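Long-range contacts in extracellular fatty acid-binding protein (Gallus gallus, PDB 3SAO), which tightly binds bacterial ferric siderophores, also binds long-chain fatty acids, and may act as an antibacterial factor by sequestering siderophores and sensing lysophosphatidic acid: residues 34-38 / 151-156; 61-65 / 76-82; 93-99 / 110-116. One frame throughout, in Å; residues are numbered along the deposited sequence.

Contact 1: residues 34-38 / 151-156. With NKN ((2R)-2-hydroxy-3-(phosphonooxy)propyl tetradecanoate), chain C.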
loop_
_atom_site.group_PDB
_atom_site.type_symbol
_atom_site.label_atom_id
_atom_site.label_comp_id
_atom_site.label_asym_id
_atom_site.label_seq_id
_atom_site.Cartn_x
_atom_site.Cartn_y
_atom_site.Cartn_z
ATOM N N VAL A 34 3.417 -6.409 2.914
ATOM C CA VAL A 34 3.393 -6.556 1.455
ATOM C C VAL A 34 4.629 -5.908 0.847
ATOM O O VAL A 34 4.966 -4.770 1.182
ATOM C CB VAL A 34 2.143 -5.910 0.900
ATOM C CG1 VAL A 34 2.087 -6.038 -0.638
ATOM C CG2 VAL A 34 0.949 -6.544 1.549
ATOM N N MET A 35 5.315 -6.633 -0.024
ATOM C CA MET A 35 6.422 -6.039 -0.774
ATOM C C MET A 35 5.869 -5.423 -2.065
ATOM O O MET A 35 4.937 -5.935 -2.695
ATOM C CB MET A 35 7.551 -7.048 -1.057
ATOM C CG MET A 35 8.811 -6.422 -1.601
ATOM S SD MET A 35 10.025 -7.603 -2.223
ATOM C CE MET A 35 10.308 -8.571 -0.733
ATOM N N ALA A 36 6.382 -4.249 -2.385
ATOM C CA ALA A 36 5.963 -3.556 -3.599
ATOM C C ALA A 36 7.184 -3.080 -4.399
ATOM O O ALA A 36 8.260 -2.807 -3.849
ATOM C CB ALA A 36 5.031 -2.409 -3.259
ATOM N N ARG A 37 7.031 -2.989 -5.706
ATOM C CA ARG A 37 7.980 -2.214 -6.504
ATOM C C ARG A 37 7.252 -1.192 -7.350
ATOM O O ARG A 37 6.290 -1.527 -8.029
ATOM C CB ARG A 37 8.820 -3.125 -7.411
ATOM C CG ARG A 37 9.905 -2.349 -8.130
ATOM C CD ARG A 37 10.571 -3.168 -9.206
ATOM N NE ARG A 37 11.613 -4.070 -8.715
ATOM C CZ ARG A 37 11.540 -5.404 -8.786
ATOM N NH1 ARG A 37 10.437 -5.999 -9.236
ATOM N NH2 ARG A 37 12.561 -6.163 -8.393
ATOM N N ILE A 38 7.767 0.029 -7.363
ATOM C CA ILE A 38 7.181 1.106 -8.154
ATOM C C ILE A 38 8.079 1.401 -9.339
ATOM O O ILE A 38 9.297 1.594 -9.136
ATOM C CB ILE A 38 7.064 2.398 -7.294
ATOM C CG1 ILE A 38 6.192 2.163 -6.063
ATOM C CG2 ILE A 38 6.500 3.528 -8.130
ATOM C CD1 ILE A 38 6.009 3.420 -5.211
ATOM N N CYS A 151 7.683 -14.136 0.346
ATOM C CA CYS A 151 6.924 -13.649 -0.769
ATOM C C CYS A 151 7.540 -12.345 -1.279
ATOM O O CYS A 151 7.434 -11.339 -0.581
ATOM C CB CYS A 151 5.504 -13.449 -0.248
ATOM S SG CYS A 151 4.267 -13.123 -1.462
ATOM N N SER A 152 8.173 -12.379 -2.462
ATOM C CA SER A 152 8.869 -11.224 -3.058
ATOM C C SER A 152 8.381 -10.882 -4.443
ATOM O O SER A 152 7.993 -11.734 -5.214
ATOM C CB SER A 152 10.363 -11.501 -3.190
ATOM O OG SER A 152 10.968 -11.624 -1.933
ATOM N N VAL A 153 8.516 -9.620 -4.813
ATOM C CA VAL A 153 8.347 -9.265 -6.196
ATOM C C VAL A 153 9.475 -9.859 -7.035
ATOM O O VAL A 153 10.613 -9.999 -6.595
ATOM C CB VAL A 153 8.298 -7.754 -6.379
ATOM C CG1 VAL A 153 7.108 -7.179 -5.528
ATOM C CG2 VAL A 153 9.602 -7.165 -5.989
ATOM N N ASP A 154 9.167 -10.062 -8.295
ATOM C CA ASP A 154 10.101 -10.692 -9.219
ATOM C C ASP A 154 11.198 -9.712 -9.598
ATOM O O ASP A 154 11.012 -8.510 -9.535
ATOM C CB ASP A 154 9.369 -11.135 -10.474
ATOM C CG ASP A 154 8.304 -12.176 -10.204
ATOM O OD1 ASP A 154 8.443 -12.995 -9.267
ATOM O OD2 ASP A 154 7.325 -12.188 -10.975
ATOM N N GLU A 155 12.329 -10.229 -10.042
ATOM C CA GLU A 155 13.323 -9.373 -10.685
ATOM C C GLU A 155 12.790 -8.863 -12.044
ATOM O O GLU A 155 11.810 -9.391 -12.603
ATOM C CB GLU A 155 14.674 -10.087 -10.800
ATOM C CG GLU A 155 14.662 -11.463 -11.383
ATOM C CD GLU A 155 16.072 -12.033 -11.588
ATOM O OE1 GLU A 155 16.282 -12.779 -12.559
ATOM O OE2 GLU A 155 16.964 -11.771 -10.760
ATOM N N VAL A 156 13.292 -7.718 -12.474
ATOM C CA VAL A 156 12.891 -7.159 -13.757
ATOM C C VAL A 156 13.867 -7.638 -14.798
ATOM O O VAL A 156 15.068 -7.602 -14.574
ATOM C CB VAL A 156 12.891 -5.630 -13.710
ATOM C CG1 VAL A 156 12.504 -5.024 -15.064
ATOM C CG2 VAL A 156 11.965 -5.136 -12.612
HETATM O OAA NKN C . -2.935 0.968 -4.195
HETATM O OAB NKN C . -3.027 1.904 -2.015
HETATM P PAC NKN C . -2.065 1.417 -3.060
HETATM O OAD NKN C . -1.031 0.423 -2.590
HETATM O OAE NKN C . 4.807 5.268 -2.517
HETATM O OAF NKN C . -1.228 2.688 -3.555
HETATM C CAG NKN C . -0.152 2.691 -4.501
HETATM C CAH NKN C . 0.598 4.019 -4.465
HETATM C CAI NKN C . 2.129 3.952 -4.332
HETATM O OAJ NKN C . 2.619 4.917 -3.376
HETATM C CAK NKN C . 3.947 5.550 -3.352
HETATM C CAL NKN C . 4.253 6.651 -4.333
HETATM C CAM NKN C . 4.572 7.923 -3.560
HETATM C CAN NKN C . 4.556 9.160 -4.449
HETATM C CAO NKN C . 4.053 8.851 -5.859
HETATM O OAY NKN C . 0.304 4.671 -5.704
#
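Cys-151 opens the irregular segment 151-156, whose end-to-end direction is only 12° from that of residues 35-37 of the strand. Its own role lies mostly outside this pair, in the disulfide to Cys-58; toward the strand it offers its carbonyl, with O 4.0 Å from Met-35 CE. Ser-152 follows, its CA 6.2 Å from that of Met-35 and its OG 3.3 Å from Met-35 CE, so the long, flexible thioether lies over backbone and hydroxyl alike. Val-153 then turns its side chain toward the strand. Its CG2 packs 3.8 Å from Met-35 SD and 3.5 Å from Arg-37 NH1, a compact branched group between two extended side chains, while its N gives a weak hydrogen bond to Met-35 SD at 3.6 Å. At Asp-154 comes the main polar link: Arg-37 is long enough to reach the tail, where its NH1 donates to Asp-154 O at 2.6 Å and its NH2 reaches Asp-154 O weakly at 3.0 Å. The Asp-154 side chain leaves the backbone away from the strand, and its OD1 forms a salt bridge with Lys-60. Beyond Glu-155, Val-156 places CG2 3.8 Å from Arg-37 NH1; the planar guanidinium thus takes the carbonyl at its edge and a valine on each face. Ala-36 and Ile-38 point inward, Ile-38 to the bound lipid. This is the lipocalin pattern of a C-terminal tail laid along the outside of the barrel and tied to it by a disulfide.

Contact 2: residues 61-65 / 76-82. With NKN ((2R)-2-hydroxy-3-(phosphonooxy)propyl tetradecanoate), chain C.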
loop_
_atom_site.group_PDB
_atom_site.type_symbol
_atom_site.label_atom_id
_atom_site.label_comp_id
_atom_site.label_asym_id
_atom_site.label_seq_id
_atom_site.Cartn_x
_atom_site.Cartn_y
_atom_site.Cartn_z
ATOM N N TRP A 61 0.746 -9.498 -8.118
ATOM C CA TRP A 61 -0.123 -8.775 -9.044
ATOM C C TRP A 61 0.419 -7.360 -9.257
ATOM O O TRP A 61 1.322 -6.921 -8.552
ATOM C CB TRP A 61 -1.584 -8.732 -8.548
ATOM C CG TRP A 61 -1.856 -7.802 -7.440
ATOM C CD1 TRP A 61 -2.383 -6.527 -7.542
ATOM C CD2 TRP A 61 -1.630 -8.021 -6.037
ATOM N NE1 TRP A 61 -2.510 -5.979 -6.293
ATOM C CE2 TRP A 61 -2.033 -6.853 -5.359
ATOM C CE3 TRP A 61 -1.102 -9.081 -5.290
ATOM C CZ2 TRP A 61 -1.948 -6.719 -3.970
ATOM C CZ3 TRP A 61 -1.043 -8.957 -3.907
ATOM C CH2 TRP A 61 -1.433 -7.757 -3.267
ATOM N N GLU A 62 -0.065 -6.728 -10.323
ATOM C CA GLU A 62 0.313 -5.350 -10.675
ATOM C C GLU A 62 -0.909 -4.496 -10.931
ATOM O O GLU A 62 -1.934 -4.953 -11.437
ATOM C CB GLU A 62 1.190 -5.319 -11.909
ATOM C CG GLU A 62 2.600 -5.898 -11.737
ATOM C CD GLU A 62 2.629 -7.421 -11.673
ATOM O OE1 GLU A 62 1.723 -8.086 -12.231
ATOM O OE2 GLU A 62 3.566 -7.955 -11.033
ATOM N N THR A 63 -0.761 -3.234 -10.565
ATOM C CA THR A 63 -1.719 -2.199 -10.845
ATOM C C THR A 63 -1.014 -0.997 -11.420
ATOM O O THR A 63 0.033 -0.605 -10.932
ATOM C CB THR A 63 -2.413 -1.777 -9.525
ATOM O OG1 THR A 63 -2.977 -2.935 -8.917
ATOM C CG2 THR A 63 -3.465 -0.733 -9.790
ATOM N N THR A 64 -1.654 -0.342 -12.392
ATOM C CA THR A 64 -1.110 0.803 -13.053
ATOM C C THR A 64 -1.997 1.989 -12.752
ATOM O O THR A 64 -3.207 1.914 -12.910
ATOM C CB THR A 64 -1.023 0.611 -14.571
ATOM O OG1 THR A 64 -0.152 -0.487 -14.855
ATOM C CG2 THR A 64 -0.486 1.794 -15.259
ATOM N N PHE A 65 -1.363 3.039 -12.268
ATOM C CA PHE A 65 -2.038 4.266 -11.900
ATOM C C PHE A 65 -1.608 5.416 -12.773
ATOM O O PHE A 65 -0.436 5.607 -13.080
ATOM C CB PHE A 65 -1.718 4.610 -10.450
ATOM C CG PHE A 65 -2.224 3.629 -9.483
ATOM C CD1 PHE A 65 -3.503 3.767 -8.935
ATOM C CD2 PHE A 65 -1.434 2.570 -9.069
ATOM C CE1 PHE A 65 -3.983 2.827 -8.066
ATOM C CE2 PHE A 65 -1.893 1.676 -8.131
ATOM C CZ PHE A 65 -3.188 1.784 -7.673
ATOM N N TYR A 76 -5.210 7.269 -10.413
ATOM C CA TYR A 76 -6.377 6.435 -10.698
ATOM C C TYR A 76 -6.018 5.221 -11.549
ATOM O O TYR A 76 -5.208 5.342 -12.488
ATOM C CB TYR A 76 -7.455 7.245 -11.415
ATOM C CG TYR A 76 -8.701 6.439 -11.721
ATOM C CD1 TYR A 76 -9.491 5.948 -10.707
ATOM C CD2 TYR A 76 -9.080 6.172 -13.033
ATOM C CE1 TYR A 76 -10.648 5.213 -10.974
ATOM C CE2 TYR A 76 -10.242 5.430 -13.308
ATOM C CZ TYR A 76 -11.013 4.957 -12.270
ATOM O OH TYR A 76 -12.164 4.233 -12.513
ATOM N N SER A 77 -6.566 4.056 -11.163
ATOM C CA SER A 77 -6.504 2.816 -11.947
ATOM C C SER A 77 -7.900 2.406 -12.424
ATOM O O SER A 77 -8.736 2.050 -11.604
ATOM C CB SER A 77 -5.889 1.674 -11.108
ATOM O OG SER A 77 -6.031 0.426 -11.792
ATOM N N GLU A 78 -8.119 2.349 -13.743
ATOM C CA GLU A 78 -9.411 1.935 -14.262
ATOM C C GLU A 78 -9.691 0.451 -14.043
ATOM O O GLU A 78 -10.813 0.090 -13.736
ATOM C CB GLU A 78 -9.572 2.264 -15.752
ATOM C CG GLU A 78 -11.053 2.274 -16.125
ATOM C CD GLU A 78 -11.349 2.750 -17.521
ATOM O OE1 GLU A 78 -10.412 3.001 -18.316
ATOM O OE2 GLU A 78 -12.549 2.805 -17.847
ATOM N N GLU A 79 -8.678 -0.403 -14.149
ATOM C CA GLU A 79 -8.847 -1.845 -13.905
ATOM C C GLU A 79 -9.520 -2.155 -12.571
ATOM O O GLU A 79 -10.488 -2.917 -12.504
ATOM C CB GLU A 79 -7.489 -2.562 -13.962
ATOM C CG GLU A 79 -7.526 -4.041 -13.614
ATOM C CD GLU A 79 -6.148 -4.658 -13.429
ATOM O OE1 GLU A 79 -5.185 -3.944 -13.046
ATOM O OE2 GLU A 79 -6.026 -5.875 -13.679
ATOM N N ALA A 80 -8.934 -1.622 -11.512
ATOM C CA ALA A 80 -9.363 -1.912 -10.156
ATOM C C ALA A 80 -10.390 -0.896 -9.673
ATOM O O ALA A 80 -10.817 -0.956 -8.537
ATOM C CB ALA A 80 -8.151 -1.926 -9.240
ATOM N N GLU A 81 -10.774 0.053 -10.522
ATOM C CA GLU A 81 -11.675 1.121 -10.107
ATOM C C GLU A 81 -11.166 1.719 -8.791
ATOM O O GLU A 81 -11.871 1.758 -7.802
ATOM C CB GLU A 81 -13.121 0.622 -9.962
ATOM C CG GLU A 81 -13.809 0.269 -11.292
ATOM C CD GLU A 81 -15.334 0.266 -11.176
ATOM O OE1 GLU A 81 -15.996 1.039 -11.906
ATOM O OE2 GLU A 81 -15.870 -0.466 -10.308
ATOM N N LYS A 82 -9.918 2.162 -8.793
ATOM C CA LYS A 82 -9.245 2.476 -7.554
ATOM C C LYS A 82 -8.593 3.828 -7.707
ATOM O O LYS A 82 -7.912 4.110 -8.707
ATOM C CB LYS A 82 -8.238 1.374 -7.197
ATOM C CG LYS A 82 -7.441 1.617 -5.944
ATOM C CD LYS A 82 -6.407 0.496 -5.787
ATOM C CE LYS A 82 -5.903 0.377 -4.382
ATOM N NZ LYS A 82 -4.901 -0.727 -4.268
HETATM O OAA NKN C . -2.935 0.968 -4.195
HETATM O OAB NKN C . -3.027 1.904 -2.015
HETATM P PAC NKN C . -2.065 1.417 -3.060
HETATM O OAD NKN C . -1.031 0.423 -2.590
HETATM O OAE NKN C . 4.807 5.268 -2.517
HETATM O OAF NKN C . -1.228 2.688 -3.555
HETATM C CAG NKN C . -0.152 2.691 -4.501
HETATM C CAH NKN C . 0.598 4.019 -4.465
HETATM C CAI NKN C . 2.129 3.952 -4.332
HETATM O OAJ NKN C . 2.619 4.917 -3.376
HETATM C CAK NKN C . 3.947 5.550 -3.352
HETATM C CAL NKN C . 4.253 6.651 -4.333
HETATM C CAM NKN C . 4.572 7.923 -3.560
HETATM C CAN NKN C . 4.556 9.160 -4.449
HETATM C CAO NKN C . 4.053 8.851 -5.859
HETATM O OAY NKN C . 0.304 4.671 -5.704
HETATM O O HOH W 1 -4.092 -2.893 -6.677
HETATM O O HOH W 2 -4.283 -1.327 -13.494
#
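The end of strand 61-65 lies beside Tyr-76 and Ser-77, roughly antiparallel to them: the CA atoms of Phe-65 and Ser-77 are 4.7 Å apart, and a CA-H...O contact joins Phe-65 CA to Tyr-76 O at 3.4 Å. Segment 76-82, the end of strand 74-77 and the turn into strand 82-89, closes on itself through Ser-77 N to Lys-82 O (2.8 Å) and Lys-82 N to Ser-77 O (3.1 Å), with Glu-81 and Lys-82 facing Ser-77 in a G1 beta bulge. Small Ser-77 fits close to the strand, its OG 3.5 Å from Thr-63 CG2. One water bridges Thr-64 N, Ser-77 OG and Glu-79 OE1. Lys-82 extends its aliphatic chain past the ring edge of Phe-65 (CD to CZ 3.9 Å), and its NZ donates a hydrogen bond to NKN OAA at 2.6 Å; this long cation suits a phosphate site and also binds enterobactin. Strand 45-52 pairs with strand 61-65, Tyr-50 stacking on Trp-61; Phe-65 also packs on Val-84 of strand 82-89, and Lys-82 touches Ala-99 of strand 94-103.

Contact 3: residues 93-99 / 110-116. With NKN ((2R)-2-hydroxy-3-(phosphonooxy)propyl tetradecanoate), chain C.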
loop_
_atom_site.group_PDB
_atom_site.type_symbol
_atom_site.label_atom_id
_atom_site.label_comp_id
_atom_site.label_asym_id
_atom_site.label_seq_id
_atom_site.Cartn_x
_atom_site.Cartn_y
_atom_site.Cartn_z
ATOM N N SER A 93 11.547 7.883 2.186
ATOM C CA SER A 93 11.549 7.010 3.363
ATOM C C SER A 93 10.189 6.348 3.616
ATOM O O SER A 93 10.119 5.205 4.021
ATOM C CB SER A 93 11.940 7.825 4.595
ATOM O OG SER A 93 13.181 7.364 5.096
ATOM N N TYR A 94 9.111 7.111 3.445
ATOM C CA TYR A 94 7.764 6.674 3.769
ATOM C C TYR A 94 6.748 7.428 2.913
ATOM O O TYR A 94 7.066 8.489 2.354
ATOM C CB TYR A 94 7.463 6.927 5.268
ATOM C CG TYR A 94 7.158 8.387 5.537
ATOM C CD1 TYR A 94 8.186 9.311 5.621
ATOM C CD2 TYR A 94 5.862 8.859 5.534
ATOM C CE1 TYR A 94 7.935 10.647 5.789
ATOM C CE2 TYR A 94 5.597 10.191 5.698
ATOM C CZ TYR A 94 6.649 11.087 5.825
ATOM O OH TYR A 94 6.449 12.434 5.956
ATOM N N ALA A 95 5.520 6.918 2.855
ATOM C CA ALA A 95 4.390 7.639 2.296
ATOM C C ALA A 95 3.094 7.107 2.925
ATOM O O ALA A 95 2.946 5.905 3.119
ATOM C CB ALA A 95 4.310 7.480 0.804
ATOM N N VAL A 96 2.154 8.013 3.157
ATOM C CA VAL A 96 0.808 7.692 3.619
ATOM C C VAL A 96 -0.183 7.862 2.468
ATOM O O VAL A 96 -0.315 8.934 1.896
ATOM C CB VAL A 96 0.378 8.554 4.807
ATOM C CG1 VAL A 96 -1.036 8.130 5.292
ATOM C CG2 VAL A 96 1.390 8.447 5.915
ATOM N N ILE A 97 -0.858 6.770 2.124
ATOM C CA ILE A 97 -1.697 6.688 0.931
ATOM C C ILE A 97 -3.106 6.396 1.375
ATOM O O ILE A 97 -3.348 5.503 2.204
ATOM C CB ILE A 97 -1.275 5.506 -0.006
ATOM C CG1 ILE A 97 0.180 5.628 -0.400
ATOM C CG2 ILE A 97 -2.184 5.442 -1.259
ATOM C CD1 ILE A 97 0.495 6.874 -1.089
ATOM N N PHE A 98 -4.057 7.109 0.821
ATOM C CA PHE A 98 -5.437 6.784 1.118
ATOM C C PHE A 98 -6.066 6.279 -0.184
ATOM O O PHE A 98 -6.032 6.978 -1.191
ATOM C CB PHE A 98 -6.168 8.002 1.645
ATOM C CG PHE A 98 -7.597 7.740 2.000
ATOM C CD1 PHE A 98 -7.924 7.097 3.191
ATOM C CD2 PHE A 98 -8.617 8.125 1.162
ATOM C CE1 PHE A 98 -9.254 6.837 3.529
ATOM C CE2 PHE A 98 -9.941 7.880 1.512
ATOM C CZ PHE A 98 -10.247 7.220 2.690
ATOM N N ALA A 99 -6.640 5.084 -0.127
ATOM C CA ALA A 99 -7.208 4.399 -1.286
ATOM C C ALA A 99 -8.715 4.279 -1.197
ATOM O O ALA A 99 -9.254 3.951 -0.150
ATOM C CB ALA A 99 -6.603 3.019 -1.410
ATOM N N MET A 110 -9.259 2.349 2.357
ATOM C CA MET A 110 -8.177 1.873 3.217
ATOM C C MET A 110 -7.036 2.865 3.195
ATOM O O MET A 110 -6.752 3.471 2.180
ATOM C CB MET A 110 -7.683 0.504 2.761
ATOM C CG MET A 110 -6.702 -0.138 3.751
ATOM S SD MET A 110 -6.334 -1.823 3.303
ATOM C CE MET A 110 -7.887 -2.654 3.692
ATOM N N MET A 111 -6.395 3.045 4.329
ATOM C CA MET A 111 -5.164 3.770 4.406
ATOM C C MET A 111 -4.033 2.785 4.463
ATOM O O MET A 111 -4.118 1.771 5.181
ATOM C CB MET A 111 -5.147 4.635 5.650
ATOM C CG MET A 111 -6.095 5.766 5.562
ATOM S SD MET A 111 -5.947 6.908 6.954
ATOM C CE MET A 111 -4.217 7.371 6.984
ATOM N N ARG A 112 -2.950 3.112 3.775
ATOM C CA ARG A 112 -1.745 2.295 3.796
ATOM C C ARG A 112 -0.469 3.124 4.108
ATOM O O ARG A 112 -0.340 4.261 3.716
ATOM C CB ARG A 112 -1.578 1.578 2.463
ATOM C CG ARG A 112 -2.729 0.726 2.039
ATOM C CD ARG A 112 -2.408 -0.012 0.752
ATOM N NE ARG A 112 -3.361 -1.093 0.562
ATOM C CZ ARG A 112 -4.547 -0.965 -0.018
ATOM N NH1 ARG A 112 -4.916 0.195 -0.538
ATOM N NH2 ARG A 112 -5.368 -2.003 -0.068
ATOM N N LEU A 113 0.463 2.553 4.858
ATOM C CA LEU A 113 1.763 3.189 5.076
ATOM C C LEU A 113 2.825 2.418 4.300
ATOM O O LEU A 113 3.091 1.244 4.593
ATOM C CB LEU A 113 2.117 3.201 6.569
ATOM C CG LEU A 113 3.474 3.729 7.001
ATOM C CD1 LEU A 113 3.713 5.197 6.537
ATOM C CD2 LEU A 113 3.587 3.578 8.548
ATOM N N TYR A 114 3.418 3.081 3.318
ATOM C CA TYR A 114 4.593 2.612 2.608
ATOM C C TYR A 114 5.866 3.014 3.375
ATOM O O TYR A 114 5.991 4.152 3.824
ATOM C CB TYR A 114 4.624 3.203 1.192
ATOM C CG TYR A 114 3.726 2.499 0.204
ATOM C CD1 TYR A 114 4.268 1.802 -0.881
ATOM C CD2 TYR A 114 2.356 2.543 0.321
ATOM C CE1 TYR A 114 3.464 1.135 -1.786
ATOM C CE2 TYR A 114 1.526 1.854 -0.606
ATOM C CZ TYR A 114 2.106 1.158 -1.642
ATOM O OH TYR A 114 1.354 0.457 -2.540
ATOM N N SER A 115 6.819 2.086 3.487
ATOM C CA SER A 115 8.141 2.378 4.043
ATOM C C SER A 115 9.261 1.776 3.152
ATOM O O SER A 115 9.063 0.700 2.588
ATOM C CB SER A 115 8.205 1.843 5.470
ATOM O OG SER A 115 9.477 2.056 6.063
ATOM N N ARG A 116 10.428 2.429 3.032
ATOM C CA ARG A 116 11.564 1.821 2.307
ATOM C C ARG A 116 12.205 0.724 3.107
ATOM O O ARG A 116 12.765 -0.203 2.544
ATOM C CB ARG A 116 12.684 2.823 1.980
ATOM C CG ARG A 116 12.321 3.800 0.923
ATOM C CD ARG A 116 12.393 3.150 -0.426
ATOM N NE ARG A 116 12.444 4.172 -1.456
ATOM C CZ ARG A 116 12.505 3.927 -2.751
ATOM N NH1 ARG A 116 12.498 2.685 -3.197
ATOM N NH2 ARG A 116 12.584 4.944 -3.601
HETATM O OAA NKN C . -2.935 0.968 -4.195
HETATM O OAB NKN C . -3.027 1.904 -2.015
HETATM P PAC NKN C . -2.065 1.417 -3.060
HETATM O OAD NKN C . -1.031 0.423 -2.590
HETATM O OAE NKN C . 4.807 5.268 -2.517
HETATM O OAF NKN C . -1.228 2.688 -3.555
HETATM C CAG NKN C . -0.152 2.691 -4.501
HETATM C CAH NKN C . 0.598 4.019 -4.465
HETATM C CAI NKN C . 2.129 3.952 -4.332
HETATM O OAJ NKN C . 2.619 4.917 -3.376
HETATM C CAK NKN C . 3.947 5.550 -3.352
HETATM C CAL NKN C . 4.253 6.651 -4.333
HETATM C CAM NKN C . 4.572 7.923 -3.560
HETATM C CAN NKN C . 4.556 9.160 -4.449
HETATM C CAO NKN C . 4.053 8.851 -5.859
HETATM O OAY NKN C . 0.304 4.671 -5.704
#
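Two strands of a hairpin lie side by side here, their axes 4.6 Å apart at closest and their directions 164° apart, in an antiparallel ladder in perfect register. Ala-95 with Tyr-114, Ile-97 with Arg-112 and Ala-99 with Met-110 are hydrogen-bonded pairs, as in Ala-99 N to Met-110 O at 2.8 Å; Arg-116 N to Ser-93 O, at 3.0 Å, adds a seventh bond. On the face carrying Tyr-94, Val-96, Phe-98, Met-111 and Leu-113, apolar knobs close the gaps. Met-111 lays its flexible chain across the neighbouring strand, CG 3.3 Å from Phe-98 CD1 at the ring edge and CE 3.7 Å from Val-96 CG1. Leu-113 fits beside the same valine, its CD1 4.0 Å from Val-96 CG2 and 4.3 Å from Tyr-94 CB. Helix 122-133 covers much of this face, Phe-128 touching both Val-96 and Leu-113.

The opposite face looks into the ligand pocket, where small residues leave room for large ones. Ala-99 makes a hollow in which Arg-112 can lie, Arg-112 NH1 being 3.4 Å from Ala-99 CB. Ala-95 CB sits 4.3 Å from Tyr-114 CB. Ile-97 CG1 packs 3.8 Å from Tyr-114 CD2, while NKN CAI lies over a face of the tyrosine ring. Arg-112 NH1 donates to NKN OAB at 2.9 Å and Tyr-114 OH to NKN OAD at a very short 2.4 Å. One oily face thus packs against helix 122-133 and the loop residue Tyr-137, while the other holds cationic and hydroxyl donors suited to the lysophosphatidate phosphate; Arg-112 also binds enterobactin.

In the fold
All three contacts reach the curled antiparallel sheet of the lipocalin barrel, their centres about 16 to 17 Å from one another. Along the chain contact 2 closes before contact 3 opens, and both fall between the two segments of contact 1, whose second half is the C-terminal tail, outside the sheet. Contacts 1 and 3 touch where Ala-36 CB meets Tyr-114 CE1 at 4.1 Å; contacts 2 and 3 touch where Lys-82 CE packs 4.0 Å from Ala-99 CB and Lys-82 NZ comes 3.8 Å from Arg-112 NH1, two like charges that share the phosphate of NKN. Contacts 1 and 2 do not touch, yet every contact reaches the lipid, so distant strands combine into one pocket.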